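Local coordinates for protein NAD-dependent L-serine dehydrogenase (Pseudomonas aeruginosa, PDB 3OBB) that catalyses the NAD-dependent oxidation of L-serine and methyl-L-serine and has low activity toward beta-hydroxyisobutyrate, at residues M3-F8 / L28-D33; V63-P68 / V93-T98; E219-W224 / D286-Q291. One frame throughout, in Å; residues are numbered along the deposited sequence.

Contact 1 (M3-F8 / L28-D33)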
HETATM    1  N   MSE A   3     -33.911  39.475 -13.899  1.00 65.46           N
HETATM    2  CA  MSE A   3     -33.631  38.864 -12.565  1.00 66.04           C
HETATM    3  C   MSE A   3     -32.358  39.435 -11.931  1.00 64.10           C
HETATM    4  O   MSE A   3     -32.195  40.651 -11.812  1.00 64.12           O
HETATM    5  CB  MSE A   3     -33.514  37.339 -12.678  1.00 66.02           C
HETATM    6  CG  MSE A   3     -34.771  36.623 -13.134  1.00 67.12           C
HETATM    7 SE   MSE A   3     -35.227  35.195 -11.873  0.60 70.39          SE
HETATM    8  CE  MSE A   3     -36.906  35.976 -11.189  1.00 68.06           C
ATOM      9  N   LYS A   4     -31.469  38.542 -11.507  1.00 89.93           N
ATOM     10  CA  LYS A   4     -30.146  38.941 -11.042  1.00 87.55           C
ATOM     11  C   LYS A   4     -29.144  38.776 -12.203  1.00 83.46           C
ATOM     12  O   LYS A   4     -29.292  37.870 -13.044  1.00 80.33           O
ATOM     13  CB  LYS A   4     -29.736  38.124  -9.801  1.00 85.77           C
ATOM     14  CG  LYS A   4     -30.875  37.878  -8.799  1.00 86.92           C
ATOM     15  CD  LYS A   4     -30.518  36.801  -7.795  1.00 84.90           C
ATOM     16  CE  LYS A   4     -31.719  35.880  -7.523  1.00 85.66           C
ATOM     17  NZ  LYS A   4     -31.384  34.602  -6.809  1.00 79.18           N
ATOM     18  N   GLN A   5     -28.168  39.685 -12.273  1.00 82.34           N
ATOM     19  CA  GLN A   5     -27.059  39.560 -13.211  1.00 77.89           C
ATOM     20  C   GLN A   5     -25.937  38.665 -12.647  1.00 73.51           C
ATOM     21  O   GLN A   5     -25.283  39.013 -11.654  1.00 74.22           O
ATOM     22  CB  GLN A   5     -26.514  40.937 -13.583  1.00 81.45           C
ATOM     23  CG  GLN A   5     -25.360  40.915 -14.580  1.00 78.94           C
ATOM     24  CD  GLN A   5     -25.795  40.523 -15.980  1.00 76.15           C
ATOM     25  OE1 GLN A   5     -26.631  41.184 -16.604  1.00 76.16           O
ATOM     26  NE2 GLN A   5     -25.221  39.444 -16.485  1.00 71.51           N
ATOM     27  N   ILE A   6     -25.722  37.518 -13.295  1.00 67.65           N
ATOM     28  CA  ILE A   6     -24.659  36.580 -12.921  1.00 62.76           C
ATOM     29  C   ILE A   6     -23.463  36.693 -13.874  1.00 60.64           C
ATOM     30  O   ILE A   6     -23.645  36.787 -15.085  1.00 60.31           O
ATOM     31  CB  ILE A   6     -25.175  35.117 -12.907  1.00 59.84           C
ATOM     32  CG1 ILE A   6     -26.025  34.819 -11.668  1.00 61.18           C
ATOM     33  CG2 ILE A   6     -24.018  34.131 -12.878  1.00 56.12           C
ATOM     34  CD1 ILE A   6     -27.333  35.590 -11.552  1.00 65.99           C
ATOM     35  N   ALA A   7     -22.249  36.718 -13.333  1.00 58.26           N
ATOM     36  CA  ALA A   7     -21.068  36.501 -14.150  1.00 55.91           C
ATOM     37  C   ALA A   7     -20.611  35.046 -13.950  1.00 51.95           C
ATOM     38  O   ALA A   7     -20.519  34.584 -12.813  1.00 51.45           O
ATOM     39  CB  ALA A   7     -19.964  37.483 -13.798  1.00 58.03           C
ATOM     40  N   PHE A   8     -20.381  34.315 -15.044  1.00 48.51           N
ATOM     41  CA  PHE A   8     -19.949  32.913 -14.968  1.00 45.65           C
ATOM     42  C   PHE A   8     -18.585  32.789 -15.646  1.00 44.91           C
ATOM     43  O   PHE A   8     -18.437  33.026 -16.853  1.00 44.49           O
ATOM     44  CB  PHE A   8     -20.981  31.959 -15.602  1.00 43.31           C
ATOM     45  CG  PHE A   8     -20.981  30.563 -15.027  1.00 42.51           C
ATOM     46  CD1 PHE A   8     -19.946  29.667 -15.296  1.00 38.87           C
ATOM     47  CD2 PHE A   8     -22.035  30.132 -14.238  1.00 42.64           C
ATOM     48  CE1 PHE A   8     -19.952  28.382 -14.763  1.00 39.36           C
ATOM     49  CE2 PHE A   8     -22.071  28.825 -13.716  1.00 40.09           C
ATOM     50  CZ  PHE A   8     -21.027  27.951 -13.970  1.00 39.06           C
ATOM     51  N   LEU A  28     -29.838  36.176 -16.124  1.00 58.44           N
ATOM     52  CA  LEU A  28     -29.031  36.827 -17.157  1.00 58.09           C
ATOM     53  C   LEU A  28     -27.567  36.537 -16.859  1.00 56.19           C
ATOM     54  O   LEU A  28     -27.092  36.779 -15.734  1.00 56.39           O
ATOM     55  CB  LEU A  28     -29.268  38.344 -17.166  1.00 62.14           C
ATOM     56  CG  LEU A  28     -30.725  38.792 -17.116  1.00 64.36           C
ATOM     57  CD1 LEU A  28     -30.799  40.295 -17.161  1.00 70.26           C
ATOM     58  CD2 LEU A  28     -31.502  38.190 -18.270  1.00 62.63           C
ATOM     59  N   LEU A  29     -26.844  36.024 -17.850  1.00 53.03           N
ATOM     60  CA  LEU A  29     -25.444  35.706 -17.615  1.00 51.08           C
ATOM     61  C   LEU A  29     -24.552  36.473 -18.561  1.00 52.08           C
ATOM     62  O   LEU A  29     -24.842  36.556 -19.746  1.00 51.34           O
ATOM     63  CB  LEU A  29     -25.164  34.200 -17.782  1.00 47.62           C
ATOM     64  CG  LEU A  29     -25.878  33.030 -17.058  1.00 45.84           C
ATOM     65  CD1 LEU A  29     -24.864  31.926 -16.823  1.00 44.34           C
ATOM     66  CD2 LEU A  29     -26.555  33.348 -15.754  1.00 45.24           C
ATOM     67  N   ASN A  30     -23.469  37.029 -18.020  1.00 53.10           N
ATOM     68  CA  ASN A  30     -22.290  37.375 -18.812  1.00 53.90           C
ATOM     69  C   ASN A  30     -21.295  36.269 -18.590  1.00 50.83           C
ATOM     70  O   ASN A  30     -21.021  35.914 -17.449  1.00 50.32           O
ATOM     71  CB  ASN A  30     -21.662  38.701 -18.364  1.00 57.70           C
ATOM     72  CG  ASN A  30     -22.669  39.809 -18.247  1.00 63.30           C
ATOM     73  OD1 ASN A  30     -22.778  40.458 -17.195  1.00 69.12           O
ATOM     74  ND2 ASN A  30     -23.439  40.026 -19.310  1.00 64.09           N
ATOM     75  N   VAL A  31     -20.742  35.723 -19.668  1.00 49.70           N
ATOM     76  CA  VAL A  31     -19.860  34.556 -19.553  1.00 46.45           C
ATOM     77  C   VAL A  31     -18.450  34.843 -20.083  1.00 47.36           C
ATOM     78  O   VAL A  31     -18.255  35.694 -20.959  1.00 49.52           O
ATOM     79  CB  VAL A  31     -20.471  33.285 -20.221  1.00 44.30           C
ATOM     80  CG1 VAL A  31     -21.777  32.913 -19.544  1.00 44.35           C
ATOM     81  CG2 VAL A  31     -20.684  33.446 -21.759  1.00 42.71           C
ATOM     82  N   PHE A  32     -17.464  34.153 -19.519  1.00 46.10           N
ATOM     83  CA  PHE A  32     -16.127  34.177 -20.072  1.00 46.55           C
ATOM     84  C   PHE A  32     -15.470  32.838 -19.871  1.00 44.40           C
ATOM     85  O   PHE A  32     -15.603  32.197 -18.815  1.00 43.54           O
ATOM     86  CB  PHE A  32     -15.235  35.319 -19.507  1.00 50.15           C
ATOM     87  CG  PHE A  32     -13.885  35.411 -20.195  1.00 51.62           C
ATOM     88  CD1 PHE A  32     -12.737  34.874 -19.593  1.00 52.93           C
ATOM     89  CD2 PHE A  32     -13.780  35.959 -21.469  1.00 52.99           C
ATOM     90  CE1 PHE A  32     -11.491  34.930 -20.241  1.00 53.58           C
ATOM     91  CE2 PHE A  32     -12.552  36.014 -22.128  1.00 56.28           C
ATOM     92  CZ  PHE A  32     -11.402  35.491 -21.504  1.00 56.18           C
ATOM     93  N   ASP A  33     -14.770  32.430 -20.919  1.00 43.96           N
ATOM     94  CA  ASP A  33     -13.904  31.274 -20.921  1.00 42.10           C
ATOM     95  C   ASP A  33     -12.771  31.531 -21.915  1.00 44.12           C
ATOM     96  O   ASP A  33     -12.897  32.370 -22.812  1.00 44.69           O
ATOM     97  CB  ASP A  33     -14.689  30.040 -21.357  1.00 39.81           C
ATOM     98  CG  ASP A  33     -13.906  28.757 -21.147  1.00 38.92           C
ATOM     99  OD1 ASP A  33     -13.897  28.246 -20.002  1.00 36.06           O
ATOM    100  OD2 ASP A  33     -13.272  28.295 -22.125  1.00 41.18           O
TER
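L29 leans against I6 on the face of the sheet that also carries F8 and V31. L29 CB stands 4.0 Å from I6 O. At chi1 -55° CG lies anti to the carbonyl carbon, and beyond it the two methyls part company: L29 CD2 settles 3.6 Å from I6 CB and also touches I6 CG2, whereas L29 CD1 reaches 4.1 Å to F8 CB. L29 and I6 run side by side, pointing the same way. F8 CB is also met by V31 CG1. The strands 5-8 and 28-32 are parallel neighbours, the two strands of a beta-alpha-beta unit whose helix 15-24 covers this apolar face through M18, A19 and L23; this is the first unit of the Rossmann NAD-binding domain, and K4 to D33 belong to the NAD(+) site. Four backbone bonds tie the strands, beginning with I6 N to L28 O and ending with F32 N to F8 O. On the other face Q5 and N30 cross at about a right angle with their amide planes 7° apart. Q5 NE2 comes 2.7 Å from N30 OD1, yet the angle is too poor for a hydrogen bond; Q5 NE2 makes a weak one, 3.4 Å, to I6 O. Past the strand end D33 OD1 accepts from L11 N, and an acid here commonly holds the adenosine ribose in NAD-dependent Rossmann domains.

Contact 2 (V63-P68 / V93-T98)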
ATOM      1  N   VAL A  63     -20.966  36.281  -8.812  1.00 55.92           N
ATOM      2  CA  VAL A  63     -19.923  35.694  -9.637  1.00 53.75           C
ATOM      3  C   VAL A  63     -19.799  34.214  -9.273  1.00 51.14           C
ATOM      4  O   VAL A  63     -19.622  33.878  -8.099  1.00 50.92           O
ATOM      5  CB  VAL A  63     -18.565  36.376  -9.406  1.00 55.79           C
ATOM      6  CG1 VAL A  63     -17.529  35.815 -10.352  1.00 53.69           C
ATOM      7  CG2 VAL A  63     -18.685  37.893  -9.573  1.00 57.99           C
ATOM      8  N   ILE A  64     -19.919  33.346 -10.284  1.00 48.80           N
ATOM      9  CA  ILE A  64     -19.733  31.911 -10.127  1.00 46.64           C
ATOM     10  C   ILE A  64     -18.549  31.491 -10.995  1.00 46.15           C
ATOM     11  O   ILE A  64     -18.594  31.694 -12.210  1.00 47.33           O
ATOM     12  CB  ILE A  64     -21.003  31.138 -10.603  1.00 45.44           C
ATOM     13  CG1 ILE A  64     -22.253  31.713  -9.940  1.00 46.36           C
ATOM     14  CG2 ILE A  64     -20.848  29.620 -10.391  1.00 41.23           C
ATOM     15  CD1 ILE A  64     -23.558  31.224 -10.515  1.00 46.22           C
ATOM     16  N   SER A  65     -17.489  30.947 -10.394  1.00 44.85           N
ATOM     17  CA  SER A  65     -16.418  30.381 -11.194  1.00 44.18           C
ATOM     18  C   SER A  65     -16.463  28.843 -11.194  1.00 43.14           C
ATOM     19  O   SER A  65     -17.028  28.218 -10.278  1.00 42.06           O
ATOM     20  CB  SER A  65     -15.026  30.928 -10.824  1.00 45.30           C
ATOM     21  OG  SER A  65     -14.786  30.980  -9.426  1.00 44.91           O
HETATM   22  N   MSE A  66     -15.880  28.252 -12.233  1.00 42.98           N
HETATM   23  CA  MSE A  66     -15.773  26.807 -12.369  1.00 43.54           C
HETATM   24  C   MSE A  66     -14.631  26.553 -13.347  1.00 44.84           C
HETATM   25  O   MSE A  66     -14.827  26.517 -14.558  1.00 45.25           O
HETATM   26  CB  MSE A  66     -17.120  26.222 -12.847  1.00 41.48           C
HETATM   27  CG  MSE A  66     -17.126  24.753 -13.263  1.00 43.06           C
HETATM   28 SE   MSE A  66     -16.169  23.521 -12.120  0.60 42.30          SE
HETATM   29  CE  MSE A  66     -14.642  23.231 -13.225  1.00 39.37           C
ATOM     30  N   LEU A  67     -13.426  26.410 -12.812  1.00 47.36           N
ATOM     31  CA  LEU A  67     -12.214  26.277 -13.631  1.00 50.44           C
ATOM     32  C   LEU A  67     -11.469  24.954 -13.362  1.00 51.33           C
ATOM     33  O   LEU A  67     -11.630  24.349 -12.285  1.00 50.78           O
ATOM     34  CB  LEU A  67     -11.277  27.475 -13.384  1.00 52.08           C
ATOM     35  CG  LEU A  67     -11.823  28.888 -13.609  1.00 54.00           C
ATOM     36  CD1 LEU A  67     -10.924  29.927 -12.959  1.00 57.07           C
ATOM     37  CD2 LEU A  67     -12.005  29.196 -15.089  1.00 55.92           C
ATOM     38  N   PRO A  68     -10.639  24.505 -14.323  1.00 53.82           N
ATOM     39  CA  PRO A  68      -9.972  23.211 -14.151  1.00 55.17           C
ATOM     40  C   PRO A  68      -8.781  23.143 -13.147  1.00 58.02           C
ATOM     41  O   PRO A  68      -8.610  22.088 -12.508  1.00 58.06           O
ATOM     42  CB  PRO A  68      -9.540  22.845 -15.582  1.00 55.67           C
ATOM     43  CG  PRO A  68     -10.127  23.934 -16.475  1.00 55.54           C
ATOM     44  CD  PRO A  68     -10.299  25.109 -15.621  1.00 54.83           C
ATOM     45  N   VAL A  93     -20.081  35.709  -4.150  1.00 58.52           N
ATOM     46  CA  VAL A  93     -19.155  34.899  -4.940  1.00 56.08           C
ATOM     47  C   VAL A  93     -19.344  33.414  -4.626  1.00 52.64           C
ATOM     48  O   VAL A  93     -19.310  33.019  -3.470  1.00 51.69           O
ATOM     49  CB  VAL A  93     -17.668  35.296  -4.732  1.00 57.26           C
ATOM     50  CG1 VAL A  93     -16.776  34.528  -5.714  1.00 56.00           C
ATOM     51  CG2 VAL A  93     -17.454  36.764  -4.912  1.00 60.63           C
ATOM     52  N   LEU A  94     -19.581  32.615  -5.673  1.00 51.17           N
ATOM     53  CA  LEU A  94     -19.653  31.150  -5.577  1.00 48.73           C
ATOM     54  C   LEU A  94     -18.467  30.524  -6.314  1.00 46.97           C
ATOM     55  O   LEU A  94     -18.463  30.474  -7.537  1.00 47.29           O
ATOM     56  CB  LEU A  94     -20.981  30.652  -6.175  1.00 48.74           C
ATOM     57  CG  LEU A  94     -22.301  30.710  -5.358  1.00 50.84           C
ATOM     58  CD1 LEU A  94     -22.276  31.725  -4.240  1.00 52.31           C
ATOM     59  CD2 LEU A  94     -23.572  30.882  -6.201  1.00 48.71           C
ATOM     60  N   GLU A  95     -17.448  30.085  -5.580  1.00 45.84           N
ATOM     61  CA  GLU A  95     -16.291  29.441  -6.178  1.00 44.64           C
ATOM     62  C   GLU A  95     -16.443  27.878  -6.113  1.00 42.79           C
ATOM     63  O   GLU A  95     -16.289  27.254  -5.027  1.00 41.16           O
ATOM     64  CB  GLU A  95     -15.001  29.933  -5.515  1.00 45.87           C
ATOM     65  CG  GLU A  95     -13.789  29.942  -6.432  1.00 46.92           C
ATOM     66  CD  GLU A  95     -13.651  28.641  -7.256  1.00 45.77           C
ATOM     67  OE1 GLU A  95     -13.840  28.668  -8.509  1.00 42.81           O
ATOM     68  OE2 GLU A  95     -13.362  27.598  -6.634  1.00 41.74           O
ATOM     69  N   CYS A  96     -16.726  27.291  -7.286  1.00 41.02           N
ATOM     70  CA  CYS A  96     -17.242  25.916  -7.427  1.00 39.96           C
ATOM     71  C   CYS A  96     -16.258  24.966  -8.063  1.00 39.65           C
ATOM     72  O   CYS A  96     -16.598  23.820  -8.336  1.00 37.94           O
ATOM     73  CB  CYS A  96     -18.510  25.869  -8.283  1.00 39.30           C
ATOM     74  SG  CYS A  96     -19.845  26.871  -7.665  1.00 38.12           S
ATOM     75  N   SER A  97     -15.040  25.445  -8.286  1.00 41.19           N
ATOM     76  CA  SER A  97     -13.962  24.578  -8.715  1.00 41.31           C
ATOM     77  C   SER A  97     -13.598  23.660  -7.574  1.00 41.01           C
ATOM     78  O   SER A  97     -13.944  23.910  -6.415  1.00 41.56           O
ATOM     79  CB  SER A  97     -12.735  25.413  -9.079  1.00 42.57           C
ATOM     80  OG  SER A  97     -13.076  26.336 -10.090  1.00 44.16           O
ATOM     81  N   THR A  98     -12.862  22.615  -7.899  1.00 41.32           N
ATOM     82  CA  THR A  98     -12.275  21.785  -6.874  1.00 41.28           C
ATOM     83  C   THR A  98     -10.822  22.175  -6.728  1.00 42.65           C
ATOM     84  O   THR A  98     -10.022  22.022  -7.673  1.00 43.47           O
ATOM     85  CB  THR A  98     -12.424  20.287  -7.216  1.00 40.80           C
ATOM     86  OG1 THR A  98     -13.822  19.974  -7.251  1.00 40.13           O
ATOM     87  CG2 THR A  98     -11.744  19.424  -6.158  1.00 40.24           C
TER
HETATM   88  O   HOH W   1     -10.373  21.051 -10.204  1.00 52.19           O
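S65 and E95 meet on one face of a parallel strand pair. S65 OG sits between its backbone N and carbonyl carbon (chi1 45°) and donates to E95 OE1 at 2.7 Å, on the anti lone pair of that oxygen; it is also hydrogen-bonded to Y77 OH of helix 70-78, its strongest polar partner. S97 OG donates to E95 OE1 on the syn lone pair of the carboxylate oxygen, at 2.9 Å, so two hydroxyls grip OE1, as would suit an ionised carboxylate. S97 OG in turn accepts from L67 N at 2.7 Å in a nearly straight bond (176°), which links the loops just beyond the strand ends. On the opposite face I64 and L94 lie side by side, pointing the same way, with I64 CG1 4.1 Å from L94 CD2; I64 CG2 also touches C96 SG. Farther on, a water donates to both P68 O and T98 O, joining two NAD(+)-binding residues. Strand 62-65 lies between 5-9 and 92-95 in the Rossmann sheet, and 117-124 flanks the far side of 92-95. Helix 70-78 covers V93 and E95 through Y77, while helix 143-156 packs on L94 from the other face.

Contact 3 (E219-W224 / D286-Q291)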
ATOM      1  N   GLU A 219     -23.457   0.121  -7.321  1.00 31.59           N
ATOM      2  CA  GLU A 219     -24.860   0.498  -7.551  1.00 32.93           C
ATOM      3  C   GLU A 219     -25.049   1.080  -8.941  1.00 33.49           C
ATOM      4  O   GLU A 219     -26.075   0.892  -9.556  1.00 34.13           O
ATOM      5  CB  GLU A 219     -25.333   1.524  -6.504  1.00 32.86           C
ATOM      6  CG  GLU A 219     -25.435   0.980  -5.099  1.00 31.63           C
ATOM      7  CD  GLU A 219     -26.672   0.105  -4.921  1.00 37.44           C
ATOM      8  OE1 GLU A 219     -26.623  -0.891  -4.175  1.00 38.95           O
ATOM      9  OE2 GLU A 219     -27.710   0.415  -5.505  1.00 38.62           O
ATOM     10  N   VAL A 220     -24.045   1.802  -9.435  1.00 34.14           N
ATOM     11  CA  VAL A 220     -24.296   2.789 -10.469  1.00 34.62           C
ATOM     12  C   VAL A 220     -23.144   2.891 -11.462  1.00 34.09           C
ATOM     13  O   VAL A 220     -23.258   3.558 -12.479  1.00 34.56           O
ATOM     14  CB  VAL A 220     -24.702   4.126  -9.719  1.00 36.56           C
ATOM     15  CG1 VAL A 220     -23.872   5.358 -10.065  1.00 35.53           C
ATOM     16  CG2 VAL A 220     -26.269   4.340  -9.682  1.00 37.62           C
ATOM     17  N   TYR A 221     -22.035   2.198 -11.207  1.00 32.50           N
ATOM     18  CA  TYR A 221     -20.831   2.486 -11.991  1.00 31.90           C
ATOM     19  C   TYR A 221     -19.849   1.312 -11.988  1.00 30.82           C
ATOM     20  O   TYR A 221     -18.673   1.467 -11.619  1.00 28.92           O
ATOM     21  CB  TYR A 221     -20.154   3.693 -11.362  1.00 31.06           C
ATOM     22  CG  TYR A 221     -19.548   4.696 -12.285  1.00 30.76           C
ATOM     23  CD1 TYR A 221     -20.147   5.953 -12.436  1.00 31.80           C
ATOM     24  CD2 TYR A 221     -18.351   4.435 -12.964  1.00 30.62           C
ATOM     25  CE1 TYR A 221     -19.609   6.904 -13.244  1.00 33.78           C
ATOM     26  CE2 TYR A 221     -17.792   5.391 -13.808  1.00 32.65           C
ATOM     27  CZ  TYR A 221     -18.414   6.641 -13.921  1.00 34.16           C
ATOM     28  OH  TYR A 221     -17.875   7.634 -14.715  1.00 32.15           O
ATOM     29  N   ASN A 222     -20.331   0.144 -12.397  1.00 30.76           N
ATOM     30  CA  ASN A 222     -19.541  -1.076 -12.240  1.00 30.39           C
ATOM     31  C   ASN A 222     -18.337  -1.075 -13.193  1.00 29.50           C
ATOM     32  O   ASN A 222     -18.515  -0.817 -14.377  1.00 30.76           O
ATOM     33  CB  ASN A 222     -20.439  -2.311 -12.424  1.00 30.65           C
ATOM     34  CG  ASN A 222     -19.696  -3.610 -12.098  1.00 33.11           C
ATOM     35  OD1 ASN A 222     -18.721  -3.974 -12.806  1.00 32.15           O
ATOM     36  ND2 ASN A 222     -20.092  -4.279 -10.986  1.00 29.09           N
ATOM     37  N   PRO A 223     -17.099  -1.306 -12.688  1.00 29.45           N
ATOM     38  CA  PRO A 223     -15.920  -1.246 -13.580  1.00 28.47           C
ATOM     39  C   PRO A 223     -15.681  -2.408 -14.551  1.00 29.01           C
ATOM     40  O   PRO A 223     -14.780  -2.310 -15.390  1.00 28.97           O
ATOM     41  CB  PRO A 223     -14.758  -1.143 -12.586  1.00 28.54           C
ATOM     42  CG  PRO A 223     -15.240  -1.910 -11.414  1.00 26.90           C
ATOM     43  CD  PRO A 223     -16.677  -1.534 -11.284  1.00 28.38           C
ATOM     44  N   TRP A 224     -16.479  -3.473 -14.465  1.00 29.49           N
ATOM     45  CA  TRP A 224     -16.311  -4.684 -15.315  1.00 28.90           C
ATOM     46  C   TRP A 224     -17.137  -4.607 -16.593  1.00 29.45           C
ATOM     47  O   TRP A 224     -18.358  -4.461 -16.512  1.00 29.73           O
ATOM     48  CB  TRP A 224     -16.690  -5.963 -14.558  1.00 28.46           C
ATOM     49  CG  TRP A 224     -16.139  -7.193 -15.249  1.00 29.19           C
ATOM     50  CD1 TRP A 224     -16.745  -7.925 -16.231  1.00 31.78           C
ATOM     51  CD2 TRP A 224     -14.867  -7.802 -15.030  1.00 29.50           C
ATOM     52  NE1 TRP A 224     -15.939  -8.971 -16.611  1.00 30.62           N
ATOM     53  CE2 TRP A 224     -14.767  -8.898 -15.909  1.00 29.96           C
ATOM     54  CE3 TRP A 224     -13.777  -7.502 -14.204  1.00 28.86           C
ATOM     55  CZ2 TRP A 224     -13.626  -9.712 -15.973  1.00 29.17           C
ATOM     56  CZ3 TRP A 224     -12.651  -8.313 -14.268  1.00 29.56           C
ATOM     57  CH2 TRP A 224     -12.586  -9.397 -15.154  1.00 30.47           C
ATOM     58  N   ASP A 286     -12.282   7.043 -18.715  1.00 33.12           N
ATOM     59  CA  ASP A 286     -13.058   7.109 -17.483  1.00 32.68           C
ATOM     60  C   ASP A 286     -12.267   6.445 -16.337  1.00 32.14           C
ATOM     61  O   ASP A 286     -11.586   5.431 -16.555  1.00 31.49           O
ATOM     62  CB  ASP A 286     -14.395   6.398 -17.646  1.00 32.27           C
ATOM     63  CG  ASP A 286     -15.115   6.257 -16.317  1.00 34.05           C
ATOM     64  OD1 ASP A 286     -15.637   7.310 -15.840  1.00 33.37           O
ATOM     65  OD2 ASP A 286     -15.112   5.122 -15.734  1.00 29.76           O
ATOM     66  N   PHE A 287     -12.368   6.993 -15.123  1.00 31.76           N
ATOM     67  CA  PHE A 287     -11.535   6.520 -14.017  1.00 31.28           C
ATOM     68  C   PHE A 287     -11.759   5.031 -13.691  1.00 30.83           C
ATOM     69  O   PHE A 287     -10.899   4.415 -13.093  1.00 31.92           O
ATOM     70  CB  PHE A 287     -11.711   7.408 -12.758  1.00 30.52           C
ATOM     71  CG  PHE A 287     -13.043   7.233 -12.062  1.00 30.70           C
ATOM     72  CD1 PHE A 287     -14.246   7.526 -12.726  1.00 32.30           C
ATOM     73  CD2 PHE A 287     -13.100   6.730 -10.753  1.00 29.17           C
ATOM     74  CE1 PHE A 287     -15.486   7.364 -12.078  1.00 32.33           C
ATOM     75  CE2 PHE A 287     -14.319   6.565 -10.090  1.00 28.92           C
ATOM     76  CZ  PHE A 287     -15.517   6.876 -10.745  1.00 29.80           C
ATOM     77  N   SER A 288     -12.897   4.438 -14.074  1.00 30.80           N
ATOM     78  CA  SER A 288     -13.075   2.988 -13.853  1.00 29.81           C
ATOM     79  C   SER A 288     -12.147   2.102 -14.708  1.00 29.49           C
ATOM     80  O   SER A 288     -12.079   0.892 -14.500  1.00 29.83           O
ATOM     81  CB  SER A 288     -14.562   2.557 -13.925  1.00 29.34           C
ATOM     82  OG  SER A 288     -15.088   2.622 -15.238  1.00 30.00           O
ATOM     83  N   VAL A 289     -11.406   2.719 -15.627  1.00 30.05           N
ATOM     84  CA  VAL A 289     -10.346   2.068 -16.425  1.00 30.82           C
ATOM     85  C   VAL A 289      -9.277   1.409 -15.533  1.00 31.40           C
ATOM     86  O   VAL A 289      -8.515   0.517 -15.975  1.00 32.11           O
ATOM     87  CB  VAL A 289      -9.702   3.061 -17.431  1.00 31.63           C
ATOM     88  CG1 VAL A 289      -8.667   4.002 -16.725  1.00 31.19           C
ATOM     89  CG2 VAL A 289      -9.071   2.312 -18.598  1.00 29.47           C
ATOM     90  N   VAL A 290      -9.298   1.777 -14.252  1.00 30.57           N
ATOM     91  CA  VAL A 290      -8.453   1.118 -13.266  1.00 29.98           C
ATOM     92  C   VAL A 290      -8.668  -0.402 -13.327  1.00 30.36           C
ATOM     93  O   VAL A 290      -7.760  -1.148 -12.992  1.00 31.11           O
ATOM     94  CB  VAL A 290      -8.682   1.740 -11.843  1.00 30.42           C
ATOM     95  CG1 VAL A 290     -10.000   1.271 -11.220  1.00 26.14           C
ATOM     96  CG2 VAL A 290      -7.497   1.498 -10.906  1.00 30.32           C
ATOM     97  N   GLN A 291      -9.857  -0.840 -13.774  1.00 29.50           N
ATOM     98  CA  GLN A 291     -10.156  -2.268 -14.019  1.00 29.24           C
ATOM     99  C   GLN A 291      -9.057  -2.985 -14.810  1.00 29.92           C
ATOM    100  O   GLN A 291      -8.769  -4.139 -14.551  1.00 30.53           O
ATOM    101  CB  GLN A 291     -11.526  -2.454 -14.731  1.00 29.09           C
ATOM    102  CG  GLN A 291     -12.053  -3.928 -14.754  1.00 29.25           C
ATOM    103  CD  GLN A 291     -12.323  -4.478 -13.352  1.00 28.34           C
ATOM    104  OE1 GLN A 291     -13.409  -4.316 -12.810  1.00 28.95           O
ATOM    105  NE2 GLN A 291     -11.332  -5.133 -12.768  1.00 29.46           N
TER
HETATM  106  O   HOH W   2     -17.650   1.670 -15.665  1.00 28.88           O
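Y221 carries F287 CZ over one face of its ring, 4.1 Å above the plane and offset toward the tyrosine's rim, and F287 CE1 lies 3.5 Å from Y221 CE2. The planes are 51° apart, an oblique pair. The tyrosine meets D286 tip to tip, Y221 OH donating to D286 OD1 at 2.5 Å from the syn side, 33° out of the carboxylate plane. D286 OD2 is taken by S288, whose OG donates nearly along the C-O axis at 2.5 Å while its backbone N comes from above the carboxylate plane, closing an Asx turn at the start of the 3-10 segment 287-289. A water donates to both S288 OG and N222 O, bridging the segments. Beside it P223 packs its CB on S288 CB, 3.9 Å away, and its CG against Q291 OE1. Q291 CG, anti to its backbone N (chi1 -168°), presses on P223 O at 3.2 Å. Q291 CD then reaches 3.5 Å to W224 CE3, and NE2 passes on to bond A188 O in helix 168-196. The contact joins the loop after helix 216-220 to the loop before helix 291-294 in the all-helical C-terminal half. A bound buffer molecule makes only a weak hydrogen bond to Y221 OH. With F241 N also donating to OD1, the buried D286 carboxylate receives four donors, two on each oxygen, which would stabilise negative charge and hold the Y221 hydroxyl in place.

Contacts 1 and 2 are parts of one sheet: strands 5-9 and 62-65 are neighbours, A7 O and I64 N lie 2.9 Å apart in a probable hydrogen bond, and F8 CE2 packs on I64 CG2 at 3.6 Å. Their centres are 13 Å apart, and both hold NAD(+)-binding residues. Contact 3 belongs to the C-terminal helical part, across the chain's centre from the other two, about 36 Å from contact 1 and 27 Å from contact 2, centre to centre. Contact 2 reaches the active site: T98 OG1 bonds NZ of the catalytic K173, whose helix, 168-196, also packs on Y221 of contact 3. The side chain of Y221 is about 3 Å from the bound buffer molecule EPE. The side chain of M66 is about 8 Å from a bound EPE.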